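Local coordinates for protein copper-containing nitrite reductase (Hyphomicrobium denitrificans 1NES1, PDB 6TFO) that probably reduces nitrite to nitric oxide at copper centres, taking the electron from a cytochrome c, at residues K165-D170 / L200-G205; A237-D242 / T247-K252; P58-H63 / V68-I73; Y186-F191 / G300-V305; Q392-P397 / T402-K407. All coordinates share one frame; numbering follows the deposited sequence.

Contact 1 of 5, residues K165-D170 / L200-G205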
# COMPACT_ATOMS: atom_id res chain seq x y z
N LYS C 165 53.67 -9.34 38.42
CA LYS C 165 53.53 -10.79 38.69
C LYS C 165 52.60 -11.42 37.65
O LYS C 165 52.01 -10.69 36.82
CB LYS C 165 53.01 -11.04 40.11
CG LYS C 165 51.57 -10.61 40.33
CD LYS C 165 51.16 -10.44 41.77
CE LYS C 165 49.67 -10.66 41.95
NZ LYS C 165 49.35 -11.20 43.29
N THR C 166 52.47 -12.75 37.70
CA THR C 166 51.49 -13.53 36.92
C THR C 166 50.14 -13.45 37.63
O THR C 166 50.09 -13.79 38.82
CB THR C 166 51.98 -14.97 36.72
OG1 THR C 166 53.06 -14.91 35.80
CG2 THR C 166 50.90 -15.89 36.19
N VAL C 167 49.10 -13.01 36.91
CA VAL C 167 47.69 -12.87 37.40
C VAL C 167 46.79 -13.79 36.55
O VAL C 167 46.72 -13.60 35.32
CB VAL C 167 47.20 -11.41 37.32
CG1 VAL C 167 45.80 -11.23 37.87
CG2 VAL C 167 48.14 -10.47 38.04
N ARG C 168 46.11 -14.74 37.19
CA ARG C 168 45.11 -15.63 36.53
C ARG C 168 43.76 -14.93 36.56
O ARG C 168 43.31 -14.55 37.66
CB ARG C 168 45.01 -16.99 37.21
CG ARG C 168 44.19 -18.02 36.44
CD ARG C 168 43.35 -18.90 37.33
NE ARG C 168 42.44 -19.73 36.55
CZ ARG C 168 42.61 -21.03 36.28
NH1 ARG C 168 43.66 -21.70 36.72
NH2 ARG C 168 41.70 -21.66 35.56
N ILE C 169 43.15 -14.75 35.39
CA ILE C 169 41.78 -14.19 35.24
C ILE C 169 40.89 -15.29 34.63
O ILE C 169 41.30 -15.92 33.61
CB ILE C 169 41.81 -12.88 34.41
CG1 ILE C 169 42.68 -11.81 35.08
CG2 ILE C 169 40.40 -12.38 34.14
CD1 ILE C 169 42.78 -10.50 34.32
N ASP C 170 39.73 -15.51 35.25
CA ASP C 170 38.70 -16.47 34.77
C ASP C 170 37.48 -15.71 34.27
O ASP C 170 36.85 -15.04 35.09
CB ASP C 170 38.34 -17.46 35.88
CG ASP C 170 39.47 -18.43 36.09
OD1 ASP C 170 39.73 -19.23 35.17
OD2 ASP C 170 40.15 -18.31 37.12
N LEU C 200 38.39 -5.85 35.24
CA LEU C 200 39.73 -6.48 35.37
C LEU C 200 40.75 -5.39 35.70
O LEU C 200 40.78 -4.35 35.02
CB LEU C 200 40.06 -7.21 34.07
CG LEU C 200 39.00 -8.19 33.58
CD1 LEU C 200 39.42 -8.81 32.26
CD2 LEU C 200 38.73 -9.26 34.63
N ARG C 201 41.52 -5.62 36.76
CA ARG C 201 42.48 -4.63 37.34
C ARG C 201 43.82 -5.35 37.54
O ARG C 201 43.88 -6.31 38.33
CB ARG C 201 41.94 -4.07 38.66
CG ARG C 201 42.56 -2.74 39.05
CD ARG C 201 41.73 -2.03 40.11
NE ARG C 201 42.18 -0.66 40.34
CZ ARG C 201 41.42 0.32 40.84
NH1 ARG C 201 40.15 0.11 41.15
NH2 ARG C 201 41.94 1.52 41.00
N VAL C 202 44.81 -4.95 36.76
CA VAL C 202 46.20 -5.45 36.87
C VAL C 202 47.16 -4.25 36.92
O VAL C 202 46.70 -3.07 36.84
CB VAL C 202 46.51 -6.40 35.69
CG1 VAL C 202 45.58 -7.60 35.71
CG2 VAL C 202 46.48 -5.69 34.34
N ARG C 203 48.44 -4.54 37.11
CA ARG C 203 49.54 -3.54 37.15
C ARG C 203 50.30 -3.70 35.83
O ARG C 203 50.44 -4.85 35.38
CB ARG C 203 50.36 -3.83 38.41
CG ARG C 203 51.62 -2.98 38.54
CD ARG C 203 52.68 -3.77 39.29
NE ARG C 203 53.74 -2.88 39.78
CZ ARG C 203 54.75 -2.43 39.04
NH1 ARG C 203 54.91 -2.80 37.78
NH2 ARG C 203 55.63 -1.61 39.58
N VAL C 204 50.76 -2.61 35.21
CA VAL C 204 51.64 -2.71 34.00
C VAL C 204 52.80 -3.65 34.35
O VAL C 204 53.22 -3.67 35.54
CB VAL C 204 52.13 -1.35 33.48
CG1 VAL C 204 53.01 -0.59 34.48
CG2 VAL C 204 52.82 -1.50 32.13
N GLY C 205 53.26 -4.42 33.37
CA GLY C 205 54.31 -5.44 33.56
C GLY C 205 53.75 -6.80 33.95
O GLY C 205 54.44 -7.80 33.67
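Ile-169 and Leu-200 meet between the two sheets of a cupredoxin beta sandwich, the second such domain of the chain. Strand 166-170 belongs to one sheet and strand 200-203 to the other; they run nearly antiparallel (171°) with their axes 8.9 Å apart, and no hydrogen bond joins them, as expected of strands packed face to face. The CB of Ile-169 aims at the opposite sheet and splits the work between two branches. CG2, anti to the backbone N (the CG1 branch has chi1 -60°), lies 3.6 Å from Leu-200 CD2 and touches CD1 more loosely. CG1 is the spacer of the other branch: with chi2 extended (179°) it carries CD1 across the gap toward Val-202, CD1 ending 4.3 Å from Val-202 CG1. One isoleucine thus bridges two residues of the facing strand, while Val-167 covers Val-202 from the next inward position. In their own sheet, Leu-200 and Val-202 touch Leu-280 and Val-282 of the neighbouring strand 277-283. The outer face of strand 166-170 is polar, and Thr-166 packs there on Pro-448 of the second subunit. On that face Arg-168 grips Asp-170 side-on, NE standing 2.8 Å from OD2 while NH2 reaches OD1 in the guanidinium plane.

Contact 2 of 5, residues A237-D242 / T247-K252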
# COMPACT_ATOMS: atom_id res chain seq x y z
N ALA C 237 42.21 -14.19 18.63
CA ALA C 237 42.73 -15.28 17.77
C ALA C 237 43.09 -16.53 18.60
O ALA C 237 43.38 -17.55 17.98
CB ALA C 237 43.91 -14.79 16.97
N TYR C 238 43.11 -16.45 19.93
CA TYR C 238 43.50 -17.58 20.82
C TYR C 238 42.30 -18.01 21.68
O TYR C 238 42.44 -19.05 22.36
CB TYR C 238 44.69 -17.20 21.73
CG TYR C 238 45.91 -16.67 21.01
CD1 TYR C 238 45.98 -15.36 20.57
CD2 TYR C 238 47.00 -17.49 20.75
CE1 TYR C 238 47.08 -14.87 19.89
CE2 TYR C 238 48.12 -17.01 20.08
CZ TYR C 238 48.16 -15.70 19.66
OH TYR C 238 49.24 -15.19 18.99
N THR C 239 41.18 -17.26 21.68
CA THR C 239 40.07 -17.45 22.66
C THR C 239 38.73 -17.76 21.98
O THR C 239 37.69 -17.69 22.68
CB THR C 239 39.94 -16.24 23.61
OG1 THR C 239 39.83 -15.02 22.87
CG2 THR C 239 41.11 -16.15 24.56
N GLN C 240 38.72 -18.12 20.69
CA GLN C 240 37.49 -18.59 20.00
C GLN C 240 37.13 -19.93 20.65
O GLN C 240 37.80 -20.93 20.35
CB GLN C 240 37.69 -18.72 18.49
CG GLN C 240 37.98 -17.39 17.79
CD GLN C 240 36.83 -16.41 17.79
OE1 GLN C 240 35.70 -16.75 17.47
NE2 GLN C 240 37.14 -15.16 18.12
N THR C 241 36.15 -19.92 21.55
CA THR C 241 35.84 -21.05 22.47
C THR C 241 34.47 -21.66 22.11
O THR C 241 33.44 -20.93 22.21
CB THR C 241 35.84 -20.57 23.92
OG1 THR C 241 37.02 -19.79 24.13
CG2 THR C 241 35.75 -21.71 24.91
N ASP C 242 34.45 -22.95 21.74
CA ASP C 242 33.19 -23.68 21.47
C ASP C 242 32.40 -23.76 22.77
O ASP C 242 32.98 -23.64 23.85
CB ASP C 242 33.45 -25.07 20.90
CG ASP C 242 33.97 -25.05 19.47
OD1 ASP C 242 33.78 -24.02 18.77
OD2 ASP C 242 34.58 -26.05 19.07
N THR C 247 39.32 -22.04 26.49
CA THR C 247 40.61 -21.58 25.92
C THR C 247 41.38 -20.92 27.05
O THR C 247 40.74 -20.40 27.99
CB THR C 247 40.44 -20.65 24.71
OG1 THR C 247 39.58 -19.56 25.09
CG2 THR C 247 39.90 -21.40 23.51
N VAL C 248 42.70 -20.98 26.97
CA VAL C 248 43.63 -20.31 27.91
C VAL C 248 44.60 -19.52 27.04
O VAL C 248 45.15 -20.14 26.10
CB VAL C 248 44.36 -21.32 28.80
CG1 VAL C 248 45.22 -20.61 29.83
CG2 VAL C 248 43.39 -22.28 29.48
N VAL C 249 44.76 -18.22 27.28
CA VAL C 249 45.80 -17.39 26.61
C VAL C 249 46.61 -16.70 27.72
O VAL C 249 46.02 -16.35 28.75
CB VAL C 249 45.16 -16.40 25.61
CG1 VAL C 249 44.26 -15.38 26.30
CG2 VAL C 249 46.21 -15.72 24.75
N THR C 250 47.92 -16.51 27.53
CA THR C 250 48.75 -15.63 28.39
C THR C 250 49.16 -14.41 27.57
O THR C 250 49.47 -14.58 26.37
CB THR C 250 49.94 -16.38 29.00
OG1 THR C 250 50.04 -17.65 28.37
CG2 THR C 250 49.76 -16.60 30.48
N PHE C 251 49.12 -13.22 28.17
CA PHE C 251 49.59 -11.98 27.51
C PHE C 251 50.15 -11.02 28.57
O PHE C 251 49.70 -11.07 29.74
CB PHE C 251 48.46 -11.37 26.66
CG PHE C 251 47.35 -10.73 27.45
CD1 PHE C 251 46.32 -11.50 27.99
CD2 PHE C 251 47.33 -9.37 27.68
CE1 PHE C 251 45.30 -10.91 28.72
CE2 PHE C 251 46.32 -8.78 28.42
CZ PHE C 251 45.29 -9.55 28.93
N LYS C 252 51.14 -10.21 28.19
CA LYS C 252 51.79 -9.21 29.08
C LYS C 252 51.04 -7.89 28.93
O LYS C 252 50.81 -7.48 27.80
CB LYS C 252 53.29 -9.07 28.78
CG LYS C 252 54.23 -9.62 29.85
CD LYS C 252 55.38 -10.47 29.31
CE LYS C 252 56.41 -9.71 28.50
NZ LYS C 252 57.62 -9.38 29.30
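The irregular backbone of residues 237-242 folds back over strand 247-252, bringing the CA of Thr-239 within 5.3 Å of the CA of Thr-247, while the CA atoms of Tyr-238 and Val-249 are 6.2 Å apart. Within the second cupredoxin domain this is the end of a long loop returning against the strand it leads into, outermost in this chain's sheet but continued by a strand of the second subunit. Its polar core is a chain of two hydroxyls and a carbonyl. Thr-247 OG1 donates to Thr-241 OG1 at 2.7 Å, and Thr-241 OG1 in turn donates to Thr-239 O at 2.6 Å, arriving 61° out of the carbonyl plane and not on a lone pair. Thr-241 OG1, anti to its carbonyl carbon at chi1 -48°, can therefore serve both neighbours. Replaced by a valine, Thr-241 would probably leave the hydroxyl of Thr-247 without its acceptor and Thr-239 O without its donor, with this part of the loop less firmly held. The backbone of Thr-241 also bonds to that of His-222, a copper ligand, and Gln-240 bonds to Ala-264 and Thr-265, just after the copper ligand Cys-263, so the loop lies next to the type 1 copper site. The ring of Tyr-238 passes on to the subunit interface, where its OH is bonded to Lys-438 O of the second subunit. Apolar contacts complete the packing around Val-249, which Tyr-238 crosses at about a right angle and whose two methyls serve different partners: CG1 lies 3.7 Å from Thr-239 CG2, and CG2 lies 3.7 Å from Tyr-238 CB.

Contact 3 of 5, residues P58-H63 / V68-I73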
# COMPACT_ATOMS: atom_id res chain seq x y z
N PRO C 58 -7.09 6.47 26.86
CA PRO C 58 -6.57 5.62 27.93
C PRO C 58 -6.56 6.37 29.27
O PRO C 58 -6.31 7.58 29.27
CB PRO C 58 -5.14 5.26 27.52
CG PRO C 58 -4.76 6.36 26.55
CD PRO C 58 -6.06 6.75 25.85
N LYS C 59 -6.81 5.64 30.35
CA LYS C 59 -6.62 6.15 31.72
C LYS C 59 -5.10 6.23 31.95
O LYS C 59 -4.40 5.21 31.75
CB LYS C 59 -7.33 5.27 32.76
CG LYS C 59 -7.23 5.79 34.18
CD LYS C 59 -7.79 4.85 35.21
CE LYS C 59 -9.24 5.13 35.49
NZ LYS C 59 -9.68 4.50 36.76
N LEU C 60 -4.62 7.43 32.31
CA LEU C 60 -3.19 7.68 32.64
C LEU C 60 -3.04 7.59 34.16
O LEU C 60 -3.44 8.55 34.86
CB LEU C 60 -2.83 9.05 32.07
CG LEU C 60 -3.15 9.26 30.60
CD1 LEU C 60 -2.56 10.56 30.10
CD2 LEU C 60 -2.65 8.11 29.73
N VAL C 61 -2.55 6.46 34.66
CA VAL C 61 -2.38 6.23 36.13
C VAL C 61 -0.99 6.71 36.55
O VAL C 61 0.02 6.19 36.04
CB VAL C 61 -2.63 4.77 36.53
CG1 VAL C 61 -2.24 4.53 37.99
CG2 VAL C 61 -4.06 4.35 36.28
N VAL C 62 -0.98 7.67 37.46
CA VAL C 62 0.24 8.31 38.02
C VAL C 62 0.10 8.36 39.54
O VAL C 62 -1.04 8.38 40.02
CB VAL C 62 0.51 9.71 37.42
CG1 VAL C 62 0.54 9.68 35.90
CG2 VAL C 62 -0.45 10.77 37.92
N HIS C 63 1.22 8.32 40.25
CA HIS C 63 1.26 8.35 41.74
C HIS C 63 1.56 9.79 42.19
O HIS C 63 2.32 10.49 41.49
CB HIS C 63 2.22 7.28 42.24
CG HIS C 63 1.71 5.89 42.06
ND1 HIS C 63 1.13 5.17 43.09
CD2 HIS C 63 1.68 5.08 40.98
CE1 HIS C 63 0.77 3.98 42.64
NE2 HIS C 63 1.11 3.90 41.35
N VAL C 68 4.95 14.15 35.31
CA VAL C 68 4.21 13.53 34.18
C VAL C 68 4.60 14.25 32.90
O VAL C 68 4.56 15.49 32.87
CB VAL C 68 2.69 13.56 34.45
CG1 VAL C 68 1.91 12.93 33.32
CG2 VAL C 68 2.37 12.89 35.77
N GLN C 69 5.05 13.48 31.91
CA GLN C 69 5.33 13.96 30.54
C GLN C 69 4.28 13.31 29.62
O GLN C 69 4.16 12.07 29.65
CB GLN C 69 6.74 13.59 30.10
CG GLN C 69 7.11 14.13 28.73
CD GLN C 69 8.51 13.74 28.30
OE1 GLN C 69 9.46 13.70 29.09
NE2 GLN C 69 8.64 13.48 27.01
N ILE C 70 3.53 14.12 28.90
CA ILE C 70 2.54 13.66 27.89
C ILE C 70 3.04 14.16 26.54
O ILE C 70 3.17 15.39 26.38
CB ILE C 70 1.13 14.17 28.21
CG1 ILE C 70 0.55 13.48 29.45
CG2 ILE C 70 0.23 14.01 27.01
CD1 ILE C 70 -0.61 14.22 30.09
N ASN C 71 3.34 13.23 25.63
CA ASN C 71 3.69 13.53 24.22
C ASN C 71 2.43 13.41 23.35
O ASN C 71 1.91 12.28 23.21
CB ASN C 71 4.76 12.56 23.71
CG ASN C 71 5.95 12.49 24.64
OD1 ASN C 71 6.50 13.52 25.04
ND2 ASN C 71 6.34 11.28 24.99
N LEU C 72 1.93 14.53 22.81
CA LEU C 72 0.78 14.51 21.86
C LEU C 72 1.31 14.48 20.43
O LEU C 72 2.09 15.37 20.08
CB LEU C 72 -0.12 15.73 22.06
CG LEU C 72 -1.40 15.73 21.23
CD1 LEU C 72 -2.24 14.50 21.53
CD2 LEU C 72 -2.21 16.99 21.47
N ILE C 73 0.85 13.50 19.64
CA ILE C 73 1.18 13.35 18.20
C ILE C 73 -0.13 13.33 17.41
O ILE C 73 -1.01 12.49 17.71
CB ILE C 73 2.00 12.07 17.97
CG1 ILE C 73 3.17 11.98 18.95
CG2 ILE C 73 2.44 11.97 16.51
CD1 ILE C 73 4.01 10.74 18.81
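Behind the pairs Leu-60 with Ile-70 and Val-62 with Val-68, on the other face of strand 68-73, Asn-71 OD1 is approached by two groups: Gln-69 NE2, at 2.9 Å and nearly straight (171°), and the hydroxyl of Thr-102. The place of that oxygen is less sure, so the length and angle are approximate. The same face packs on Tyr-318 of the third subunit. Facing inward, the contact itself is wholly apolar. Val-62 and Val-68 cross at about a right angle, and a single methyl does the touching on one side: Val-68 CG2, anti to its carbonyl carbon because CG1 takes the place opposite the backbone N (chi1 -180°), sits 3.7 Å from Val-62 CG1 and 4.0 Å from Val-62 CB, with Val-62 CG2 barely farther off. It rests on the whole isopropyl group and not on one branch of it. The two strands lie in different sheets of the N-terminal cupredoxin domain and are joined by a short connection, which makes a beta arch, two strands in different layers joined by a short arc. Away from the arc the strands diverge: the CA atoms of Val-62 and Val-68 are 7.6 Å apart, those of Leu-60 and Ile-70 9.5 Å. The wider gap is spanned by longer side chains, whose extended tips meet at 4.1 Å between Leu-60 CD1 and Ile-70 CD1. Phe-32 closes against Leu-60 and Val-62, Phe-103 against Ile-70, and the domain's copper lies about 13 Å from the Ile-70 side chain.

Contact 4 of 5, residues Y186-F191 / G300-V305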
# COMPACT_ATOMS: atom_id res chain seq x y z
N TYR C 186 14.95 -9.80 27.17
CA TYR C 186 15.88 -9.83 26.01
C TYR C 186 16.89 -10.94 26.31
O TYR C 186 17.11 -11.24 27.47
CB TYR C 186 16.53 -8.46 25.78
CG TYR C 186 17.39 -8.34 24.55
CD1 TYR C 186 16.84 -8.12 23.30
CD2 TYR C 186 18.77 -8.45 24.63
CE1 TYR C 186 17.63 -8.03 22.16
CE2 TYR C 186 19.58 -8.36 23.49
CZ TYR C 186 19.01 -8.13 22.25
OH TYR C 186 19.81 -8.03 21.14
N THR C 187 17.45 -11.55 25.28
CA THR C 187 18.47 -12.61 25.42
C THR C 187 19.82 -11.91 25.34
O THR C 187 20.21 -11.48 24.23
CB THR C 187 18.28 -13.75 24.41
OG1 THR C 187 17.06 -14.40 24.74
CG2 THR C 187 19.42 -14.75 24.43
N TYR C 188 20.46 -11.75 26.50
CA TYR C 188 21.81 -11.18 26.64
C TYR C 188 22.84 -12.29 26.42
O TYR C 188 22.57 -13.48 26.77
CB TYR C 188 21.96 -10.55 28.02
CG TYR C 188 21.15 -9.30 28.25
CD1 TYR C 188 19.84 -9.37 28.70
CD2 TYR C 188 21.68 -8.04 28.02
CE1 TYR C 188 19.10 -8.23 28.95
CE2 TYR C 188 20.96 -6.89 28.25
CZ TYR C 188 19.66 -6.98 28.72
OH TYR C 188 18.92 -5.86 28.91
N TRP C 189 23.95 -11.90 25.80
CA TRP C 189 25.25 -12.61 25.83
C TRP C 189 26.21 -11.81 26.71
O TRP C 189 26.34 -10.60 26.51
CB TRP C 189 25.80 -12.81 24.41
CG TRP C 189 24.86 -13.49 23.47
CD1 TRP C 189 23.74 -14.19 23.80
CD2 TRP C 189 24.98 -13.56 22.04
NE1 TRP C 189 23.15 -14.68 22.66
CE2 TRP C 189 23.88 -14.30 21.57
CE3 TRP C 189 25.90 -13.07 21.11
CZ2 TRP C 189 23.68 -14.56 20.21
CZ3 TRP C 189 25.70 -13.34 19.77
CH2 TRP C 189 24.61 -14.08 19.33
N THR C 190 26.88 -12.47 27.67
CA THR C 190 27.64 -11.79 28.74
C THR C 190 28.96 -12.51 29.05
O THR C 190 29.10 -13.71 28.74
CB THR C 190 26.83 -11.72 30.03
OG1 THR C 190 26.71 -13.04 30.54
CG2 THR C 190 25.47 -11.10 29.82
N PHE C 191 29.86 -11.77 29.69
CA PHE C 191 30.95 -12.31 30.53
C PHE C 191 30.38 -12.39 31.96
O PHE C 191 30.01 -11.33 32.51
CB PHE C 191 32.19 -11.44 30.36
CG PHE C 191 32.76 -11.37 28.96
CD1 PHE C 191 33.49 -12.41 28.44
CD2 PHE C 191 32.64 -10.22 28.20
CE1 PHE C 191 34.07 -12.31 27.18
CE2 PHE C 191 33.21 -10.11 26.95
CZ PHE C 191 33.94 -11.16 26.44
N GLY C 300 25.93 1.15 26.28
CA GLY C 300 25.74 0.40 25.03
C GLY C 300 24.34 0.55 24.51
O GLY C 300 23.49 1.18 25.20
N GLU C 301 24.11 -0.02 23.33
CA GLU C 301 22.83 0.05 22.61
C GLU C 301 22.27 -1.37 22.41
O GLU C 301 23.04 -2.33 22.27
CB GLU C 301 23.00 0.77 21.26
CG GLU C 301 23.93 1.98 21.25
CD GLU C 301 25.26 1.78 20.55
OE1 GLU C 301 25.32 0.98 19.58
OE2 GLU C 301 26.24 2.45 20.94
N ILE C 302 20.94 -1.48 22.37
CA ILE C 302 20.22 -2.73 22.01
C ILE C 302 19.24 -2.37 20.88
O ILE C 302 18.60 -1.30 20.94
CB ILE C 302 19.59 -3.37 23.27
CG1 ILE C 302 20.67 -3.98 24.16
CG2 ILE C 302 18.52 -4.39 22.89
CD1 ILE C 302 20.16 -4.59 25.44
N TYR C 303 19.20 -3.24 19.87
CA TYR C 303 18.49 -3.05 18.58
C TYR C 303 17.34 -4.06 18.52
O TYR C 303 17.55 -5.21 18.11
CB TYR C 303 19.48 -3.23 17.42
CG TYR C 303 20.62 -2.26 17.40
CD1 TYR C 303 21.71 -2.41 18.25
CD2 TYR C 303 20.61 -1.16 16.56
CE1 TYR C 303 22.77 -1.51 18.24
CE2 TYR C 303 21.66 -0.25 16.53
CZ TYR C 303 22.74 -0.42 17.38
OH TYR C 303 23.77 0.48 17.38
N THR C 304 16.15 -3.65 18.95
CA THR C 304 14.97 -4.53 19.06
C THR C 304 14.02 -4.29 17.89
O THR C 304 13.92 -3.13 17.42
CB THR C 304 14.25 -4.35 20.39
OG1 THR C 304 13.89 -2.97 20.54
CG2 THR C 304 15.11 -4.79 21.56
N VAL C 305 13.32 -5.36 17.49
CA VAL C 305 12.22 -5.36 16.48
C VAL C 305 11.20 -4.31 16.90
O VAL C 305 10.87 -3.46 16.06
CB VAL C 305 11.59 -6.76 16.34
CG1 VAL C 305 10.31 -6.73 15.50
CG2 VAL C 305 12.57 -7.78 15.77
O HOH W 1 20.57 -5.42 19.55
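Two torsions bring Tyr-186 and Ile-302 together: the tyrosine holds CG opposite its backbone N (chi1 -174°), which stretches the ring across to the other strand, and the isoleucine, with CG1 at chi1 -72°, puts CG2 opposite its backbone N and toward the ring. CG2 of Ile-302 lies over one face of the Tyr-186 ring, 3.9 Å from the centroid and 15° off the ring normal, a CH-pi contact displaced toward CE1 and CZ. Thr-304 adds a methyl to the same ring, its CG2 coming 4.1 Å from Tyr-186 CD1. The other branch of Ile-302 goes to a second tyrosine, its CD1 lying 3.7 Å from Tyr-188 CE2. The two rings also meet, Tyr-186 CD2 standing 4.2 Å above the centre of the Tyr-188 ring. Beyond the aromatic part, a water joins Tyr-186 OH (3.1 Å) to Tyr-303 N, whose proton it accepts at 2.6 Å. A leucine in place of Tyr-186 would probably take the ring face from Ile-302 CG2 and leave this water without its phenolic partner. Tyr-188 OH is bonded to Gly-333 O, and Tyr-303 OH donates to Glu-301 OE1 at 2.7 Å. The contact joins the second cupredoxin domain to the third: strand 184-191 lies beside strand 166-181 in one sheet, strand 293-302 beside 328-331 in another, and helix 268-274 packs on Ile-302 and Tyr-303 through Thr-273.

Contact 5 of 5, residues Q392-P397 / T402-K407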
# COMPACT_ATOMS: atom_id res chain seq x y z
N GLN C 392 33.18 19.98 31.40
CA GLN C 392 31.72 19.72 31.57
C GLN C 392 31.32 18.36 30.99
O GLN C 392 30.55 17.64 31.68
CB GLN C 392 30.85 20.78 30.90
CG GLN C 392 31.08 20.89 29.40
CD GLN C 392 30.56 22.23 28.94
OE1 GLN C 392 29.41 22.60 29.23
NE2 GLN C 392 31.42 22.97 28.25
N THR C 393 31.82 18.01 29.80
CA THR C 393 31.33 16.87 28.98
C THR C 393 32.46 16.30 28.12
O THR C 393 33.17 17.09 27.47
CB THR C 393 30.15 17.35 28.12
OG1 THR C 393 29.09 17.88 28.94
CG2 THR C 393 29.61 16.24 27.24
N VAL C 394 32.59 14.97 28.06
CA VAL C 394 33.67 14.32 27.25
C VAL C 394 33.08 13.29 26.27
O VAL C 394 32.36 12.38 26.72
CB VAL C 394 34.74 13.69 28.16
CG1 VAL C 394 34.11 12.87 29.28
CG2 VAL C 394 35.76 12.87 27.36
N SER C 395 33.41 13.41 24.98
CA SER C 395 33.15 12.39 23.92
C SER C 395 33.95 11.12 24.22
O SER C 395 35.18 11.22 24.31
CB SER C 395 33.53 12.90 22.55
OG SER C 395 32.77 14.03 22.21
N VAL C 396 33.29 9.98 24.34
CA VAL C 396 33.92 8.64 24.48
C VAL C 396 33.42 7.79 23.31
O VAL C 396 32.22 7.54 23.18
CB VAL C 396 33.57 7.99 25.83
CG1 VAL C 396 34.32 6.68 26.04
CG2 VAL C 396 33.80 8.94 26.99
N PRO C 397 34.32 7.33 22.42
CA PRO C 397 33.89 6.54 21.27
C PRO C 397 33.55 5.12 21.69
O PRO C 397 33.95 4.67 22.76
CB PRO C 397 35.11 6.55 20.35
CG PRO C 397 36.29 6.66 21.31
CD PRO C 397 35.78 7.48 22.48
N THR C 402 37.38 6.20 29.33
CA THR C 402 37.99 7.37 29.99
C THR C 402 37.89 7.17 31.51
O THR C 402 37.27 6.16 31.96
CB THR C 402 37.36 8.70 29.56
OG1 THR C 402 38.18 9.78 30.00
CG2 THR C 402 35.97 8.91 30.12
N ILE C 403 38.53 8.08 32.23
CA ILE C 403 38.43 8.21 33.70
C ILE C 403 38.06 9.66 33.95
O ILE C 403 38.68 10.54 33.34
CB ILE C 403 39.76 7.83 34.36
CG1 ILE C 403 40.07 6.34 34.15
CG2 ILE C 403 39.76 8.22 35.83
CD1 ILE C 403 41.50 5.96 34.48
N VAL C 404 37.04 9.89 34.77
CA VAL C 404 36.72 11.24 35.28
C VAL C 404 36.76 11.15 36.81
O VAL C 404 36.41 10.09 37.34
CB VAL C 404 35.35 11.75 34.78
CG1 VAL C 404 35.33 11.87 33.26
CG2 VAL C 404 34.21 10.89 35.28
N ASP C 405 37.19 12.22 37.47
CA ASP C 405 37.03 12.37 38.93
C ASP C 405 36.53 13.78 39.23
O ASP C 405 36.69 14.68 38.38
CB ASP C 405 38.30 11.97 39.69
CG ASP C 405 39.57 12.72 39.29
OD1 ASP C 405 39.61 13.97 39.51
OD2 ASP C 405 40.50 12.04 38.79
N PHE C 406 35.90 13.94 40.38
CA PHE C 406 35.41 15.24 40.89
C PHE C 406 35.24 15.09 42.40
O PHE C 406 35.14 13.93 42.90
CB PHE C 406 34.14 15.64 40.16
CG PHE C 406 33.09 14.55 40.13
CD1 PHE C 406 33.10 13.59 39.13
CD2 PHE C 406 32.13 14.47 41.12
CE1 PHE C 406 32.16 12.58 39.12
CE2 PHE C 406 31.19 13.45 41.12
CZ PHE C 406 31.21 12.51 40.11
N LYS C 407 35.24 16.21 43.11
CA LYS C 407 34.96 16.25 44.57
C LYS C 407 33.49 16.59 44.72
O LYS C 407 33.02 17.55 44.07
CB LYS C 407 35.81 17.25 45.35
CG LYS C 407 35.91 16.95 46.85
CD LYS C 407 36.35 18.09 47.71
CE LYS C 407 36.73 17.62 49.10
NZ LYS C 407 37.65 18.57 49.77
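Val-396 and Thr-402 set their side chains at about a right angle, methyl against methyl, with Val-396 CG2 3.8 Å from Thr-402 CG2. The threonine is turned to suit: OG1 stands opposite its backbone N (chi1 -168°) and is bonded to Tyr-378 O, leaving CG2, tucked between the backbone N and the carbonyl carbon, as its apolar front. Such a split lets a threonine sit in a greasy layer, its hydroxyl spent on a neighbouring backbone. Two residues back along the strand, Val-394 answers with CG1, 4.3 Å from Val-404 CG1 and a little farther from Thr-402 CG2, so the packing slackens away from the turn. Val-377 lies against both Val-394 and Thr-402, and Phe-356 against Val-396. The strand axes are 9.3 Å apart and run nearly antiparallel at 165°, without a hydrogen bond between them. At the other end of segment 392-397, Gln-392 OE1 accepts from ND1 of His-227, a copper ligand of the third subunit, and Thr-393 is bonded to Gly-399 of the same subunit. Apolar packing between strands of two different sheets, joined by a short connection, is typical of the cupredoxin beta sandwich, here in the third domain where it borders an intersubunit copper site.

In the fold
Contacts 1, 3 and 5 repeat one theme in three cupredoxin domains: methyl-bearing side chains pack strands of facing sheets, without polar bonds between them. Contacts 3 and 5 are buried and bridge neighbours in sequence; contact 1, partly buried, joins more distant strands near the second subunit. Contacts 1, 2 and 4 all reach the sheet of strands 166-181, 184-191 and 246-252; contacts 1 and 2 touch. Contact 2, partly buried, uses hydroxyls to tie a loop near copper to a strand, whereas contact 4, buried, its centre about 12 Å from that of the chain, joins two domains through aromatic faces and a water. Contact 3 lies across the chain's centre from contacts 1 and 2, its centre 51 Å from theirs.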